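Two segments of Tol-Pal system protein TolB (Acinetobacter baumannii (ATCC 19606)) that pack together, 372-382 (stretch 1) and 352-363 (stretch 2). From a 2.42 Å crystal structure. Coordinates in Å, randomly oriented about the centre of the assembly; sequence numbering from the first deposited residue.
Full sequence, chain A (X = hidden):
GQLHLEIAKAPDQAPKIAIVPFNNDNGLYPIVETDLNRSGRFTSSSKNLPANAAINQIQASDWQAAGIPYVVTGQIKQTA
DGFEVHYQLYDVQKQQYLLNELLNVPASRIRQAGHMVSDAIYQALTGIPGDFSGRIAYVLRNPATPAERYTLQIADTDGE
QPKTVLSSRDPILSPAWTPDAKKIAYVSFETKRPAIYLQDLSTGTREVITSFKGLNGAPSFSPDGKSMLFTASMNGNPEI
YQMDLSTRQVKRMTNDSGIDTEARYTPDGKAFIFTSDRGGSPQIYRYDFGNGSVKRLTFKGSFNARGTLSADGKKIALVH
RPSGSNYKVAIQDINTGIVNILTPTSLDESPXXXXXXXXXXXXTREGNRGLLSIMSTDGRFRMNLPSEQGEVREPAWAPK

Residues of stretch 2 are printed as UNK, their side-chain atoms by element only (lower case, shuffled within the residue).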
# COMPACT_ATOMS: atom_id res chain seq x y z
N LEU A 372 -3.88 -6.58 8.81
CA LEU A 372 -3.39 -5.39 8.14
C LEU A 372 -4.40 -4.27 8.31
O LEU A 372 -5.61 -4.50 8.29
CB LEU A 372 -3.16 -5.64 6.65
CG LEU A 372 -1.99 -6.54 6.22
CD1 LEU A 372 -1.74 -6.40 4.72
CD2 LEU A 372 -0.73 -6.22 7.01
N SER A 373 -3.90 -3.05 8.49
CA SER A 373 -4.75 -1.87 8.61
C SER A 373 -4.32 -0.84 7.58
O SER A 373 -3.12 -0.61 7.38
CB SER A 373 -4.68 -1.27 10.02
OG SER A 373 -5.63 -1.87 10.88
N ILE A 374 -5.30 -0.23 6.93
CA ILE A 374 -5.07 0.84 5.96
C ILE A 374 -5.71 2.11 6.51
O ILE A 374 -6.90 2.12 6.82
CB ILE A 374 -5.62 0.49 4.57
CG1 ILE A 374 -4.66 -0.43 3.84
CG2 ILE A 374 -5.85 1.76 3.76
CD1 ILE A 374 -5.34 -1.36 2.86
N MET A 375 -4.91 3.16 6.64
CA MET A 375 -5.37 4.42 7.21
C MET A 375 -5.08 5.56 6.25
O MET A 375 -4.04 5.57 5.58
CB MET A 375 -4.70 4.70 8.56
CG MET A 375 -5.56 4.33 9.75
SD MET A 375 -5.10 5.18 11.27
CE MET A 375 -5.84 6.78 11.00
N SER A 376 -6.00 6.52 6.20
CA SER A 376 -5.73 7.76 5.50
C SER A 376 -4.68 8.56 6.26
O SER A 376 -4.61 8.53 7.49
CB SER A 376 -7.01 8.58 5.34
OG SER A 376 -7.55 8.94 6.60
N THR A 377 -3.83 9.28 5.51
CA THR A 377 -2.71 9.97 6.13
C THR A 377 -3.15 11.14 7.01
O THR A 377 -2.35 11.62 7.81
CB THR A 377 -1.74 10.47 5.06
OG1 THR A 377 -2.42 11.37 4.18
CG2 THR A 377 -1.19 9.30 4.26
N ASP A 378 -4.40 11.59 6.89
CA ASP A 378 -4.90 12.65 7.75
C ASP A 378 -5.51 12.13 9.05
O ASP A 378 -5.74 12.93 9.96
CB ASP A 378 -5.91 13.52 6.99
CG ASP A 378 -7.10 12.73 6.47
OD1 ASP A 378 -7.14 11.50 6.68
OD2 ASP A 378 -7.99 13.34 5.84
N GLY A 379 -5.78 10.84 9.14
CA GLY A 379 -6.15 10.22 10.40
C GLY A 379 -7.63 10.05 10.67
O GLY A 379 -8.00 9.90 11.84
N ARG A 380 -8.48 10.05 9.64
CA ARG A 380 -9.91 9.90 9.84
C ARG A 380 -10.49 8.61 9.29
O ARG A 380 -11.63 8.28 9.62
CB ARG A 380 -10.67 11.06 9.18
CG ARG A 380 -10.26 12.42 9.65
CD ARG A 380 -9.76 13.19 8.47
NE ARG A 380 -10.74 13.25 7.39
CZ ARG A 380 -11.37 14.35 7.02
NH1 ARG A 380 -11.15 15.51 7.62
NH2 ARG A 380 -12.24 14.30 6.01
N PHE A 381 -9.76 7.90 8.44
CA PHE A 381 -10.26 6.70 7.80
C PHE A 381 -9.41 5.52 8.23
O PHE A 381 -8.18 5.54 8.08
CB PHE A 381 -10.24 6.83 6.27
CG PHE A 381 -10.82 5.65 5.56
CD1 PHE A 381 -12.19 5.49 5.47
CD2 PHE A 381 -9.99 4.69 5.01
CE1 PHE A 381 -12.73 4.40 4.82
CE2 PHE A 381 -10.53 3.59 4.36
CZ PHE A 381 -11.89 3.44 4.28
N ARG A 382 -10.06 4.50 8.79
CA ARG A 382 -9.40 3.24 9.09
C ARG A 382 -10.06 2.11 8.31
O ARG A 382 -11.29 2.03 8.22
CB ARG A 382 -9.42 2.92 10.59
CG ARG A 382 -8.09 2.39 11.09
CD ARG A 382 -8.13 1.97 12.54
NE ARG A 382 -8.05 3.12 13.44
CZ ARG A 382 -8.98 3.43 14.33
NH1 ARG A 382 -10.07 2.70 14.49
NH2 ARG A 382 -8.81 4.51 15.09
N UNK A 352 3.75 1.20 4.85
CA UNK A 352 3.92 1.31 3.41
C UNK A 352 2.92 2.32 2.86
O UNK A 352 1.72 2.19 3.09
c UNK A 352 3.74 -0.05 2.72
o UNK A 352 4.38 -0.07 1.46
N UNK A 353 3.43 3.30 2.13
CA UNK A 353 2.60 4.34 1.53
C UNK A 353 1.89 3.81 0.29
O UNK A 353 2.42 2.99 -0.46
c UNK A 353 4.61 7.02 2.81
c UNK A 353 3.44 6.65 2.18
c UNK A 353 3.44 8.69 4.06
c UNK A 353 4.61 8.04 3.75
c UNK A 353 2.27 7.31 2.49
c UNK A 353 2.26 8.33 3.43
c UNK A 353 3.45 5.55 1.15
N UNK A 354 0.67 4.29 0.09
CA UNK A 354 -0.01 4.03 -1.17
C UNK A 354 0.56 4.95 -2.26
O UNK A 354 1.10 6.01 -1.95
c UNK A 354 -1.51 4.27 -1.02
o UNK A 354 -1.80 5.64 -0.81
N UNK A 355 0.46 4.54 -3.53
CA UNK A 355 1.05 5.36 -4.60
C UNK A 355 0.61 6.82 -4.60
O UNK A 355 1.41 7.69 -4.97
c UNK A 355 0.58 4.64 -5.88
c UNK A 355 0.38 3.23 -5.46
c UNK A 355 0.03 3.22 -4.00
N UNK A 356 -0.62 7.12 -4.20
CA UNK A 356 -1.08 8.50 -4.17
C UNK A 356 -0.71 9.23 -2.89
O UNK A 356 -0.97 10.43 -2.77
n UNK A 356 -4.67 7.60 -3.58
o UNK A 356 -2.88 7.53 -2.23
c UNK A 356 -3.39 7.85 -3.30
c UNK A 356 -2.60 8.57 -4.38
N UNK A 357 -0.10 8.54 -1.92
CA UNK A 357 0.29 9.18 -0.68
C UNK A 357 -0.84 9.54 0.24
O UNK A 357 -0.60 10.20 1.26
N UNK A 358 -2.08 9.16 -0.08
CA UNK A 358 -3.22 9.44 0.77
C UNK A 358 -3.53 8.31 1.75
O UNK A 358 -4.23 8.55 2.74
c UNK A 358 -4.26 10.83 -1.11
o UNK A 358 -2.56 12.50 -0.94
n UNK A 358 -4.31 12.67 0.46
c UNK A 358 -4.46 9.73 -0.08
c UNK A 358 -3.64 12.07 -0.52
N UNK A 359 -3.02 7.11 1.49
CA UNK A 359 -3.26 5.95 2.33
C UNK A 359 -1.93 5.40 2.84
O UNK A 359 -0.86 5.72 2.31
c UNK A 359 -4.03 4.86 1.58
s UNK A 359 -6.50 5.19 2.79
c UNK A 359 -8.07 5.74 2.13
c UNK A 359 -5.49 5.17 1.30
N UNK A 360 -2.02 4.55 3.86
CA UNK A 360 -0.85 3.86 4.40
C UNK A 360 -1.31 2.54 4.99
O UNK A 360 -2.34 2.47 5.67
c UNK A 360 1.10 3.98 5.99
c UNK A 360 -1.04 5.15 6.56
c UNK A 360 -0.10 4.73 5.44
N UNK A 361 -0.55 1.48 4.71
CA UNK A 361 -0.86 0.15 5.21
C UNK A 361 0.22 -0.25 6.21
O UNK A 361 1.39 0.12 6.08
c UNK A 361 -1.52 -2.21 4.59
c UNK A 361 0.36 -1.08 3.37
c UNK A 361 -0.98 -0.89 4.07
N UNK A 362 -0.19 -0.99 7.23
CA UNK A 362 0.72 -1.45 8.27
C UNK A 362 0.12 -2.68 8.94
O UNK A 362 -1.08 -2.95 8.83
c UNK A 362 -1.62 0.11 12.04
c UNK A 362 -0.25 0.11 10.05
c UNK A 362 -2.29 1.40 10.14
c UNK A 362 -0.49 -0.31 11.35
c UNK A 362 0.99 -0.35 9.31
o UNK A 362 -3.64 1.38 12.10
c UNK A 362 -1.16 0.97 9.46
c UNK A 362 -2.51 0.96 11.42
N UNK A 363 0.98 -3.43 9.62
CA UNK A 363 0.58 -4.65 10.31
C UNK A 363 0.44 -4.36 11.80
O UNK A 363 1.32 -3.75 12.41
c UNK A 363 1.60 -5.76 10.09
O HOH W 1 -5.80 -0.12 13.74

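Position 352 carries one carbon and then one oxygen, and no side-chain atom comes near stretch 1. A single carbon bearing a hydroxyl is Ser 352.

Position 353 has one carbon followed by a ring of six carbons with no oxygen. The ring edge meets stretch 1, a ring carbon lying 3.7 Å from Thr 377 CG2. This is Phe 353.

Position 354 again has one carbon and one oxygen, out of reach of stretch 1. It is Ser 354. Its OG accepts a hydrogen bond from the backbone N of position 359, at 3.0 Å.

Position 355 has three carbons that close a ring onto its own backbone N, out of reach of stretch 1. Only proline does this, so it is Pro 355. It sits in a type I turn running from Ser 354 to position 357.

Position 356 has two carbons, the second carrying one oxygen and one nitrogen, out of reach of stretch 1. This short amide is Asn 356. Its OD1 accepts from Ser 354 OG at 2.6 Å and from the backbone N of position 358 at 2.8 Å, which braces the turn.

Position 357 has no side-chain atoms, and its backbone O lies 3.2 Å from Thr 377 CG2. It is Gly 357. Its positive phi of 72° suits glycine.

Position 358 has three carbons, the third carrying one oxygen and one nitrogen. CA-to-CB points away from stretch 1, but the backbone O accepts from Thr 377 N at 2.9 Å. The chain is one carbon longer than asparagine, hence Gln 358.

Position 359 is an unbranched chain of two carbons, a sulfur and one carbon. The sulfur lies 3.6 Å from Ile 374 CG2, and the last carbon 3.6 Å from Phe 381 CD2. This is Met 359.

Position 360 has one carbon carrying two more, one of them 4.2 Å from Met 375 CB. Beta-branched and wholly carbon, it is Val 360.

Position 361 repeats that three-carbon fork. One branch carbon lies 3.7 Å from Ile 374 CG1 and 4.2 Å from Leu 372 CD1. It is Val 361.

Position 362 has one carbon and a six-carbon ring bearing an oxygen. Ser 373 CB sits over one ring face, 3.8 Å from the centroid, while Met 375 CB lies at the edge. This is Tyr 362. A water bonds Tyr 362 OH at 3.1 Å and, weakly, Ser 373 OG at 3.4 Å.

Position 363 has a single carbon, its CB, 3.9 Å from Leu 372 CD2. It is Ala 363.

The contact is an antiparallel strand pair. Ser 373 N donates to Tyr 362 O at 2.8 Å, and Tyr 362 N to Ser 373 O at 3.0 Å. Met 375 N and Val 360 O, like Val 360 N and Met 375 O, bond at 2.8 Å. Side chains alternate: Leu 372, Ile 374, Met 359, Val 361 and Ala 363 form an apolar layer on one face, while Ser 373, Met 375, Val 360 and Tyr 362 pack on the other.

Stretch 2 352-363: SFSPNGQMVVYA
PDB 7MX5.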